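Putative metal-dependent isothiocyanate hydrolase SaxA (Pectobacterium carotovorum, PDB 6BRM) probably hydrolyses isothiocyanates, using a two-zinc centre held in a metallo-beta-lactamase-type fold. Local coordinates at residues 179-188 / 212-222; 58-67 / 80-90. All coordinates share one frame; numbering follows the deposited sequence.

From the N terminus, interaction 2 comes first: strand 62-64 leads through helix 75-80 to strand 87-89, and the parallel pairing of 58-67 with 80-90 closes this beta-alpha-beta unit in one seven-stranded mixed sheet. Interaction 1 follows in series, so the two loops neither nest nor cross; it pairs 179-188 with 212-222 in the second mixed sheet, closing a loop that contains the short hairpin 191-192/196-197 and helix 203-211. Their centres lie 23 Å apart on opposite sides of the chain's centre, and their nearest atoms are about 6 Å apart. His67 from interaction 2 and His221 from interaction 1 bind different zinc ions, and one water binds both metals.

Interaction 1: residues 179-188 / 212-222; sequences KPEIVVLNTG and LPTATIVASHM. With ZN (zinc ion), chain M.
Asn186 has CG anti to its own carbonyl carbon (chi1 -68°), whereas in His221 CG is anti to the backbone N (chi1 -158°). These torsions pack the amide obliquely against the imidazole, their planes 41° apart, with Asn186 ND2 in van der Waals contact 3.4 Å from His221 CD2. The far end of the ring binds zinc through His221 NE2 at 2.2 Å; Asp71, His72 and Asp164 share that metal. The hydrogen bond of Asn186 ND2 goes to Asp164 OD1, so this second-shell amide helps to position a first-shell carboxylate.

Leading up to His221, strands 182-186 and 216-220 run parallel. The evidence is a ladder of bonds going to and fro: Thr216 N to Glu181 O, Val183 N to Thr216 O at 3.1 Å, Val218 N to Val183 O, Leu185 N to Val218 O, then Thr187 N to Ser220 O. Val184 and Val218 lie side by side on the face they share with Ile182. On the other face Leu185 slants over Ile217, its CD1 3.5 Å from Ile217 CG2.

A zinc ligand just past a strand end suits the metallo-beta-lactamase alpha-beta/beta-alpha sandwich. Strand 159-163 flanks 182-186 and strand 248-249 flanks 216-220 on their outer edges. Helix 169-178 covers Val183 and Leu185, helix 232-241 packs on Thr187, Ala219 and Met222, and Met1 and Phe259 meet Ile182 on the opposite face.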
loop_
_atom_site.group_PDB
_atom_site.type_symbol
_atom_site.label_atom_id
_atom_site.label_comp_id
_atom_site.label_asym_id
_atom_site.label_seq_id
_atom_site.Cartn_x
_atom_site.Cartn_y
_atom_site.Cartn_z
ATOM N N LYS B 179 -9.104 -14.561 0.996
ATOM C CA LYS B 179 -8.750 -15.982 0.814
ATOM C C LYS B 179 -9.316 -16.594 -0.476
ATOM O O LYS B 179 -10.110 -17.540 -0.422
ATOM C CB LYS B 179 -9.167 -16.802 2.045
ATOM C CG LYS B 179 -8.567 -16.293 3.353
ATOM C CD LYS B 179 -8.199 -17.417 4.313
ATOM C CE LYS B 179 -6.886 -18.083 3.925
ATOM N NZ LYS B 179 -6.383 -19.006 4.979
ATOM N N PRO B 180 -8.911 -16.051 -1.643
ATOM C CA PRO B 180 -9.502 -16.506 -2.901
ATOM C C PRO B 180 -9.023 -17.893 -3.311
ATOM O O PRO B 180 -7.841 -18.200 -3.164
ATOM C CB PRO B 180 -9.025 -15.459 -3.925
ATOM C CG PRO B 180 -8.293 -14.409 -3.152
ATOM C CD PRO B 180 -7.852 -15.055 -1.885
ATOM N N GLU B 181 -9.940 -18.717 -3.813
ATOM C CA GLU B 181 -9.573 -19.991 -4.443
ATOM C C GLU B 181 -8.918 -19.760 -5.816
ATOM O O GLU B 181 -8.139 -20.590 -6.278
ATOM C CB GLU B 181 -10.793 -20.919 -4.583
ATOM C CG GLU B 181 -11.394 -21.393 -3.260
ATOM C CD GLU B 181 -12.653 -20.636 -2.859
ATOM O OE1 GLU B 181 -13.753 -21.013 -3.321
ATOM O OE2 GLU B 181 -12.548 -19.673 -2.068
ATOM N N ILE B 182 -9.246 -18.634 -6.456
ATOM C CA ILE B 182 -8.688 -18.251 -7.756
ATOM C C ILE B 182 -8.039 -16.869 -7.653
ATOM O O ILE B 182 -8.699 -15.897 -7.279
ATOM C CB ILE B 182 -9.789 -18.197 -8.841
ATOM C CG1 ILE B 182 -10.506 -19.551 -8.960
ATOM C CG2 ILE B 182 -9.205 -17.793 -10.194
ATOM C CD1 ILE B 182 -11.891 -19.442 -9.556
ATOM N N VAL B 183 -6.755 -16.790 -7.997
ATOM C CA VAL B 183 -6.019 -15.524 -8.038
ATOM C C VAL B 183 -5.494 -15.314 -9.459
ATOM O O VAL B 183 -4.616 -16.052 -9.906
ATOM C CB VAL B 183 -4.853 -15.512 -7.023
ATOM C CG1 VAL B 183 -4.209 -14.133 -6.949
ATOM C CG2 VAL B 183 -5.348 -15.913 -5.639
ATOM N N VAL B 184 -6.037 -14.316 -10.161
ATOM C CA VAL B 184 -5.616 -13.988 -11.527
ATOM C C VAL B 184 -4.514 -12.925 -11.473
ATOM O O VAL B 184 -4.762 -11.794 -11.046
ATOM C CB VAL B 184 -6.793 -13.477 -12.395
ATOM C CG1 VAL B 184 -6.366 -13.337 -13.856
ATOM C CG2 VAL B 184 -7.994 -14.405 -12.285
ATOM N N LEU B 185 -3.305 -13.293 -11.903
ATOM C CA LEU B 185 -2.145 -12.394 -11.880
ATOM C C LEU B 185 -1.800 -11.873 -13.271
ATOM O O LEU B 185 -1.986 -12.574 -14.273
ATOM C CB LEU B 185 -0.921 -13.114 -11.315
ATOM C CG LEU B 185 -1.075 -13.848 -9.986
ATOM C CD1 LEU B 185 0.250 -14.479 -9.603
ATOM C CD2 LEU B 185 -1.568 -12.927 -8.886
ATOM N N ASN B 186 -1.293 -10.640 -13.308
ATOM C CA ASN B 186 -0.758 -10.026 -14.522
ATOM C C ASN B 186 0.752 -10.266 -14.559
ATOM O O ASN B 186 1.532 -9.445 -14.071
ATOM C CB ASN B 186 -1.086 -8.529 -14.544
ATOM C CG ASN B 186 -2.574 -8.258 -14.721
ATOM O OD1 ASN B 186 -3.392 -9.181 -14.778
ATOM N ND2 ASN B 186 -2.930 -6.984 -14.817
ATOM N N THR B 187 1.145 -11.409 -15.129
ATOM C CA THR B 187 2.536 -11.890 -15.120
ATOM C C THR B 187 3.265 -11.596 -16.443
ATOM O O THR B 187 3.812 -12.494 -17.090
ATOM C CB THR B 187 2.592 -13.406 -14.830
ATOM O OG1 THR B 187 1.749 -14.101 -15.755
ATOM C CG2 THR B 187 2.129 -13.702 -13.423
ATOM N N GLY B 188 3.272 -10.326 -16.831
ATOM C CA GLY B 188 3.994 -9.875 -18.015
ATOM C C GLY B 188 5.485 -9.717 -17.806
ATOM O O GLY B 188 6.266 -9.907 -18.740
ATOM N N LEU B 212 -0.731 -19.103 0.077
ATOM C CA LEU B 212 -2.094 -19.612 -0.080
ATOM C C LEU B 212 -2.107 -20.877 -0.969
ATOM O O LEU B 212 -2.515 -20.822 -2.133
ATOM C CB LEU B 212 -2.963 -18.492 -0.666
ATOM C CG LEU B 212 -4.480 -18.581 -0.519
ATOM C CD1 LEU B 212 -4.908 -18.457 0.938
ATOM C CD2 LEU B 212 -5.128 -17.488 -1.353
ATOM N N PRO B 213 -1.665 -22.028 -0.415
ATOM C CA PRO B 213 -1.467 -23.256 -1.209
ATOM C C PRO B 213 -2.728 -23.949 -1.740
ATOM O O PRO B 213 -2.613 -24.812 -2.609
ATOM C CB PRO B 213 -0.711 -24.180 -0.245
ATOM C CG PRO B 213 -1.108 -23.717 1.111
ATOM C CD PRO B 213 -1.312 -22.234 1.004
ATOM N N THR B 214 -3.902 -23.590 -1.220
ATOM C CA THR B 214 -5.178 -24.064 -1.765
ATOM C C THR B 214 -5.476 -23.453 -3.132
ATOM O O THR B 214 -6.089 -24.097 -3.986
ATOM C CB THR B 214 -6.356 -23.687 -0.848
ATOM O OG1 THR B 214 -6.392 -22.263 -0.678
ATOM C CG2 THR B 214 -6.222 -24.357 0.509
ATOM N N ALA B 215 -5.045 -22.207 -3.320
ATOM C CA ALA B 215 -5.419 -21.405 -4.480
ATOM C C ALA B 215 -4.847 -21.920 -5.797
ATOM O O ALA B 215 -3.875 -22.681 -5.822
ATOM C CB ALA B 215 -4.999 -19.956 -4.267
ATOM N N THR B 216 -5.479 -21.484 -6.884
ATOM C CA THR B 216 -5.061 -21.792 -8.247
ATOM C C THR B 216 -4.754 -20.472 -8.941
ATOM O O THR B 216 -5.568 -19.550 -8.890
ATOM C CB THR B 216 -6.185 -22.514 -9.018
ATOM O OG1 THR B 216 -6.753 -23.542 -8.197
ATOM C CG2 THR B 216 -5.653 -23.130 -10.306
ATOM N N ILE B 217 -3.595 -20.383 -9.592
ATOM C CA ILE B 217 -3.159 -19.140 -10.238
ATOM C C ILE B 217 -3.476 -19.170 -11.735
ATOM O O ILE B 217 -3.047 -20.082 -12.440
ATOM C CB ILE B 217 -1.639 -18.881 -10.059
ATOM C CG1 ILE B 217 -1.176 -19.176 -8.621
ATOM C CG2 ILE B 217 -1.288 -17.449 -10.458
ATOM C CD1 ILE B 217 -1.959 -18.474 -7.527
ATOM N N VAL B 218 -4.222 -18.172 -12.206
ATOM C CA VAL B 218 -4.434 -17.948 -13.639
ATOM C C VAL B 218 -3.484 -16.843 -14.108
ATOM O O VAL B 218 -3.633 -15.683 -13.719
ATOM C CB VAL B 218 -5.896 -17.556 -13.946
ATOM C CG1 VAL B 218 -6.082 -17.242 -15.430
ATOM C CG2 VAL B 218 -6.845 -18.664 -13.501
ATOM N N ALA B 219 -2.509 -17.214 -14.939
ATOM C CA ALA B 219 -1.553 -16.260 -15.503
ATOM C C ALA B 219 -2.199 -15.461 -16.632
ATOM O O ALA B 219 -3.034 -15.984 -17.375
ATOM C CB ALA B 219 -0.316 -16.986 -16.004
ATOM N N SER B 220 -1.804 -14.193 -16.750
ATOM C CA SER B 220 -2.387 -13.263 -17.720
ATOM C C SER B 220 -1.448 -12.075 -17.931
ATOM O O SER B 220 -0.410 -11.983 -17.275
ATOM C CB SER B 220 -3.761 -12.783 -17.229
ATOM O OG SER B 220 -4.383 -11.897 -18.153
ATOM N N HIS B 221 -1.815 -11.185 -18.853
ATOM C CA HIS B 221 -1.048 -9.966 -19.154
ATOM C C HIS B 221 0.334 -10.288 -19.760
ATOM O O HIS B 221 1.336 -9.679 -19.378
ATOM C CB HIS B 221 -0.933 -9.086 -17.888
ATOM C CG HIS B 221 -0.646 -7.637 -18.156
ATOM N ND1 HIS B 221 0.438 -7.210 -18.892
ATOM C CD2 HIS B 221 -1.280 -6.513 -17.741
ATOM C CE1 HIS B 221 0.440 -5.889 -18.944
ATOM N NE2 HIS B 221 -0.587 -5.439 -18.245
ATOM N N MET B 222 0.385 -11.231 -20.705
ATOM C CA MET B 222 1.641 -11.557 -21.414
ATOM C C MET B 222 1.444 -12.027 -22.864
ATOM O O MET B 222 0.380 -12.530 -23.220
ATOM C CB MET B 222 2.459 -12.583 -20.620
ATOM C CG MET B 222 1.739 -13.871 -20.272
ATOM S SD MET B 222 2.700 -14.886 -19.125
ATOM C CE MET B 222 1.482 -16.130 -18.719
HETATM ZN ZN ZN M . -0.642 -3.239 -17.980
HETATM O O HOH W 1 -0.331 -1.077 -18.289
HETATM O O HOH W 2 1.557 -3.239 -17.885
#

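Interaction 2: residues 58-67 / 80-90; sequences LAVDAVILTH and AVPKDMLIYTQ. With ZN (zinc ion), chain L.
Val63 and Ile87 lie side by side and point the same way, Val63 CB 3.7 Å from Ile87 CD1. Met85 meets the same valine at about a right angle: its CG touches Val63 CG2 at 3.7 Å, and its chain, bent at chi2 and chi3 (68° and 70°), carries CE to within 3.7 Å of Leu58 O. Leu58 extends this apolar patch, lying aslant Val81 with CD2 against CG2. Beyond Val63, Leu65 CD2 leans across Ile87 CG2 at 4.0 Å.

On the face bearing Ile64, the Tyr88 ring is set obliquely, Tyr88 CE2 lying 3.8 Å from Ala62 CB, while Ile64 CG1 approaches Tyr88 CB. Three backbone bonds fix the parallel register of strands 62-64 and 87-89: Val63 N to Leu86 O, Tyr88 N to Val63 O at 2.7 Å, and Leu65 N to Tyr88 O with an N-H...O angle of 171°. After strand 62-64, His67 opens the family's HxHxDH motif; its ND1 donates in the ring plane to Thr66 OG1 at 2.9 Å, and Thr66 OG1 also bonds Asp23. This contact orients the imidazole, whose NE2 binds zinc at 2.2 Å alongside His69, His128 and Asp164.

The pair belongs to a beta-alpha-beta unit whose connection contains helix 75-80. Strand 18-22 flanks 62-64, strand 106-108 flanks 87-89, and strand 148-152 of the other large sheet packs on Ile64.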
loop_
_atom_site.group_PDB
_atom_site.type_symbol
_atom_site.label_atom_id
_atom_site.label_comp_id
_atom_site.label_asym_id
_atom_site.label_seq_id
_atom_site.Cartn_x
_atom_site.Cartn_y
_atom_site.Cartn_z
ATOM N N LEU B 58 -18.780 -7.611 -26.521
ATOM C CA LEU B 58 -19.722 -6.574 -26.073
ATOM C C LEU B 58 -21.041 -7.095 -25.469
ATOM O O LEU B 58 -21.761 -6.324 -24.827
ATOM C CB LEU B 58 -20.011 -5.589 -27.216
ATOM C CG LEU B 58 -18.793 -4.841 -27.778
ATOM C CD1 LEU B 58 -19.192 -3.964 -28.959
ATOM C CD2 LEU B 58 -18.097 -4.013 -26.704
ATOM N N ALA B 59 -21.358 -8.380 -25.667
ATOM C CA ALA B 59 -22.536 -9.006 -25.037
ATOM C C ALA B 59 -22.307 -9.140 -23.528
ATOM O O ALA B 59 -22.004 -10.228 -23.023
ATOM C CB ALA B 59 -22.828 -10.367 -25.664
ATOM N N VAL B 60 -22.465 -8.019 -22.824
ATOM C CA VAL B 60 -21.960 -7.854 -21.457
ATOM C C VAL B 60 -22.835 -6.855 -20.678
ATOM O O VAL B 60 -23.407 -5.932 -21.265
ATOM C CB VAL B 60 -20.453 -7.442 -21.514
ATOM C CG1 VAL B 60 -20.011 -6.583 -20.335
ATOM C CG2 VAL B 60 -19.566 -8.680 -21.621
ATOM N N ASP B 61 -22.939 -7.057 -19.363
ATOM C CA ASP B 61 -23.747 -6.193 -18.485
ATOM C C ASP B 61 -23.036 -4.894 -18.117
ATOM O O ASP B 61 -23.671 -3.841 -18.032
ATOM C CB ASP B 61 -24.142 -6.934 -17.203
ATOM C CG ASP B 61 -25.152 -8.030 -17.455
ATOM O OD1 ASP B 61 -26.252 -7.710 -17.948
ATOM O OD2 ASP B 61 -24.852 -9.205 -17.156
ATOM N N ALA B 62 -21.731 -4.977 -17.871
ATOM C CA ALA B 62 -20.917 -3.790 -17.596
ATOM C C ALA B 62 -19.432 -4.024 -17.873
ATOM O O ALA B 62 -18.959 -5.157 -17.858
ATOM C CB ALA B 62 -21.115 -3.343 -16.155
ATOM N N VAL B 63 -18.717 -2.929 -18.122
ATOM C CA VAL B 63 -17.270 -2.936 -18.334
ATOM C C VAL B 63 -16.600 -2.487 -17.033
ATOM O O VAL B 63 -17.138 -1.640 -16.320
ATOM C CB VAL B 63 -16.885 -1.990 -19.501
ATOM C CG1 VAL B 63 -15.378 -1.897 -19.680
ATOM C CG2 VAL B 63 -17.532 -2.454 -20.804
ATOM N N ILE B 64 -15.433 -3.056 -16.728
ATOM C CA ILE B 64 -14.674 -2.685 -15.530
ATOM C C ILE B 64 -13.250 -2.285 -15.933
ATOM O O ILE B 64 -12.534 -3.081 -16.536
ATOM C CB ILE B 64 -14.642 -3.824 -14.480
ATOM C CG1 ILE B 64 -16.052 -4.402 -14.259
ATOM C CG2 ILE B 64 -14.079 -3.310 -13.156
ATOM C CD1 ILE B 64 -16.111 -5.594 -13.328
ATOM N N LEU B 65 -12.863 -1.049 -15.603
ATOM C CA LEU B 65 -11.519 -0.522 -15.866
ATOM C C LEU B 65 -10.733 -0.419 -14.560
ATOM O O LEU B 65 -11.098 0.366 -13.676
ATOM C CB LEU B 65 -11.597 0.869 -16.513
ATOM C CG LEU B 65 -11.690 0.998 -18.040
ATOM C CD1 LEU B 65 -12.435 -0.159 -18.688
ATOM C CD2 LEU B 65 -12.345 2.324 -18.406
ATOM N N THR B 66 -9.655 -1.200 -14.457
ATOM C CA THR B 66 -8.741 -1.132 -13.314
ATOM C C THR B 66 -7.937 0.170 -13.343
ATOM O O THR B 66 -7.663 0.755 -12.297
ATOM C CB THR B 66 -7.762 -2.323 -13.280
ATOM O OG1 THR B 66 -6.967 -2.343 -14.474
ATOM C CG2 THR B 66 -8.520 -3.640 -13.142
ATOM N N HIS B 67 -7.547 0.585 -14.548
ATOM C CA HIS B 67 -6.911 1.887 -14.798
ATOM C C HIS B 67 -6.916 2.193 -16.303
ATOM O O HIS B 67 -7.344 1.357 -17.106
ATOM C CB HIS B 67 -5.485 1.952 -14.212
ATOM C CG HIS B 67 -4.531 0.934 -14.762
ATOM N ND1 HIS B 67 -4.875 -0.383 -14.981
ATOM C CD2 HIS B 67 -3.220 1.034 -15.085
ATOM C CE1 HIS B 67 -3.825 -1.041 -15.439
ATOM N NE2 HIS B 67 -2.806 -0.205 -15.514
ATOM N N ALA B 80 -15.061 1.464 -30.155
ATOM C CA ALA B 80 -15.881 0.256 -30.381
ATOM C C ALA B 80 -16.934 -0.040 -29.302
ATOM O O ALA B 80 -18.018 -0.536 -29.621
ATOM C CB ALA B 80 -14.982 -0.958 -30.569
ATOM N N VAL B 81 -16.612 0.247 -28.039
ATOM C CA VAL B 81 -17.560 0.067 -26.930
ATOM C C VAL B 81 -18.583 1.212 -26.980
ATOM O O VAL B 81 -18.186 2.380 -27.054
ATOM C CB VAL B 81 -16.838 0.038 -25.558
ATOM C CG1 VAL B 81 -17.829 -0.062 -24.401
ATOM C CG2 VAL B 81 -15.866 -1.133 -25.490
ATOM N N PRO B 82 -19.897 0.888 -26.941
ATOM C CA PRO B 82 -20.908 1.937 -27.072
ATOM C C PRO B 82 -20.976 2.820 -25.833
ATOM O O PRO B 82 -20.736 2.343 -24.724
ATOM C CB PRO B 82 -22.207 1.154 -27.260
ATOM C CG PRO B 82 -21.971 -0.124 -26.548
ATOM C CD PRO B 82 -20.514 -0.433 -26.710
ATOM N N LYS B 83 -21.314 4.092 -26.033
ATOM C CA LYS B 83 -21.224 5.103 -24.970
ATOM C C LYS B 83 -22.260 4.935 -23.850
ATOM O O LYS B 83 -22.034 5.393 -22.725
ATOM C CB LYS B 83 -21.309 6.517 -25.561
ATOM C CG LYS B 83 -20.240 6.860 -26.595
ATOM C CD LYS B 83 -18.824 6.628 -26.089
ATOM C CE LYS B 83 -17.783 7.176 -27.053
ATOM N NZ LYS B 83 -17.716 6.394 -28.322
ATOM N N ASP B 84 -23.370 4.268 -24.168
ATOM C CA ASP B 84 -24.436 3.956 -23.199
ATOM C C ASP B 84 -24.184 2.685 -22.354
ATOM O O ASP B 84 -25.040 2.298 -21.547
ATOM C CB ASP B 84 -25.813 3.881 -23.902
ATOM C CG ASP B 84 -25.794 3.046 -25.183
ATOM O OD1 ASP B 84 -25.212 1.939 -25.183
ATOM O OD2 ASP B 84 -26.349 3.516 -26.200
ATOM N N MET B 85 -23.028 2.044 -22.542
ATOM C CA MET B 85 -22.602 0.915 -21.706
ATOM C C MET B 85 -22.271 1.388 -20.290
ATOM O O MET B 85 -21.716 2.475 -20.103
ATOM C CB MET B 85 -21.367 0.240 -22.324
ATOM C CG MET B 85 -20.785 -0.943 -21.553
ATOM S SD MET B 85 -21.843 -2.402 -21.520
ATOM C CE MET B 85 -21.716 -2.932 -23.229
ATOM N N LEU B 86 -22.603 0.553 -19.307
ATOM C CA LEU B 86 -22.269 0.810 -17.907
ATOM C C LEU B 86 -20.777 0.540 -17.654
ATOM O O LEU B 86 -20.338 -0.613 -17.710
ATOM C CB LEU B 86 -23.131 -0.063 -16.984
ATOM C CG LEU B 86 -22.905 0.025 -15.467
ATOM C CD1 LEU B 86 -23.013 1.453 -14.948
ATOM C CD2 LEU B 86 -23.894 -0.878 -14.747
ATOM N N ILE B 87 -20.013 1.596 -17.373
ATOM C CA ILE B 87 -18.580 1.476 -17.097
ATOM C C ILE B 87 -18.312 1.653 -15.603
ATOM O O ILE B 87 -18.735 2.644 -15.009
ATOM C CB ILE B 87 -17.741 2.533 -17.859
ATOM C CG1 ILE B 87 -18.203 2.695 -19.319
ATOM C CG2 ILE B 87 -16.260 2.175 -17.805
ATOM C CD1 ILE B 87 -18.125 1.438 -20.162
ATOM N N TYR B 88 -17.598 0.693 -15.019
ATOM C CA TYR B 88 -17.151 0.751 -13.628
ATOM C C TYR B 88 -15.682 1.182 -13.590
ATOM O O TYR B 88 -14.818 0.464 -14.101
ATOM C CB TYR B 88 -17.308 -0.623 -12.957
ATOM C CG TYR B 88 -18.711 -0.935 -12.454
ATOM C CD1 TYR B 88 -19.286 -0.191 -11.421
ATOM C CD2 TYR B 88 -19.456 -1.988 -12.994
ATOM C CE1 TYR B 88 -20.559 -0.474 -10.950
ATOM C CE2 TYR B 88 -20.734 -2.279 -12.527
ATOM C CZ TYR B 88 -21.280 -1.519 -11.504
ATOM O OH TYR B 88 -22.541 -1.795 -11.036
ATOM N N THR B 89 -15.402 2.340 -12.985
ATOM C CA THR B 89 -14.032 2.859 -12.873
ATOM C C THR B 89 -13.475 2.775 -11.453
ATOM O O THR B 89 -14.208 2.598 -10.482
ATOM C CB THR B 89 -13.930 4.320 -13.348
ATOM O OG1 THR B 89 -14.699 5.169 -12.487
ATOM C CG2 THR B 89 -14.421 4.454 -14.783
ATOM N N GLN B 90 -12.158 2.926 -11.372
ATOM C CA GLN B 90 -11.380 2.828 -10.134
ATOM C C GLN B 90 -11.583 4.024 -9.198
ATOM O O GLN B 90 -11.707 3.845 -7.985
ATOM C CB GLN B 90 -9.896 2.705 -10.511
ATOM C CG GLN B 90 -8.879 2.827 -9.384
ATOM C CD GLN B 90 -7.446 2.812 -9.895
ATOM O OE1 GLN B 90 -6.554 2.284 -9.236
ATOM N NE2 GLN B 90 -7.220 3.390 -11.072
HETATM ZN ZN ZN L . -0.732 -0.533 -16.209
HETATM O O HOH W 1 -0.331 -1.077 -18.289
#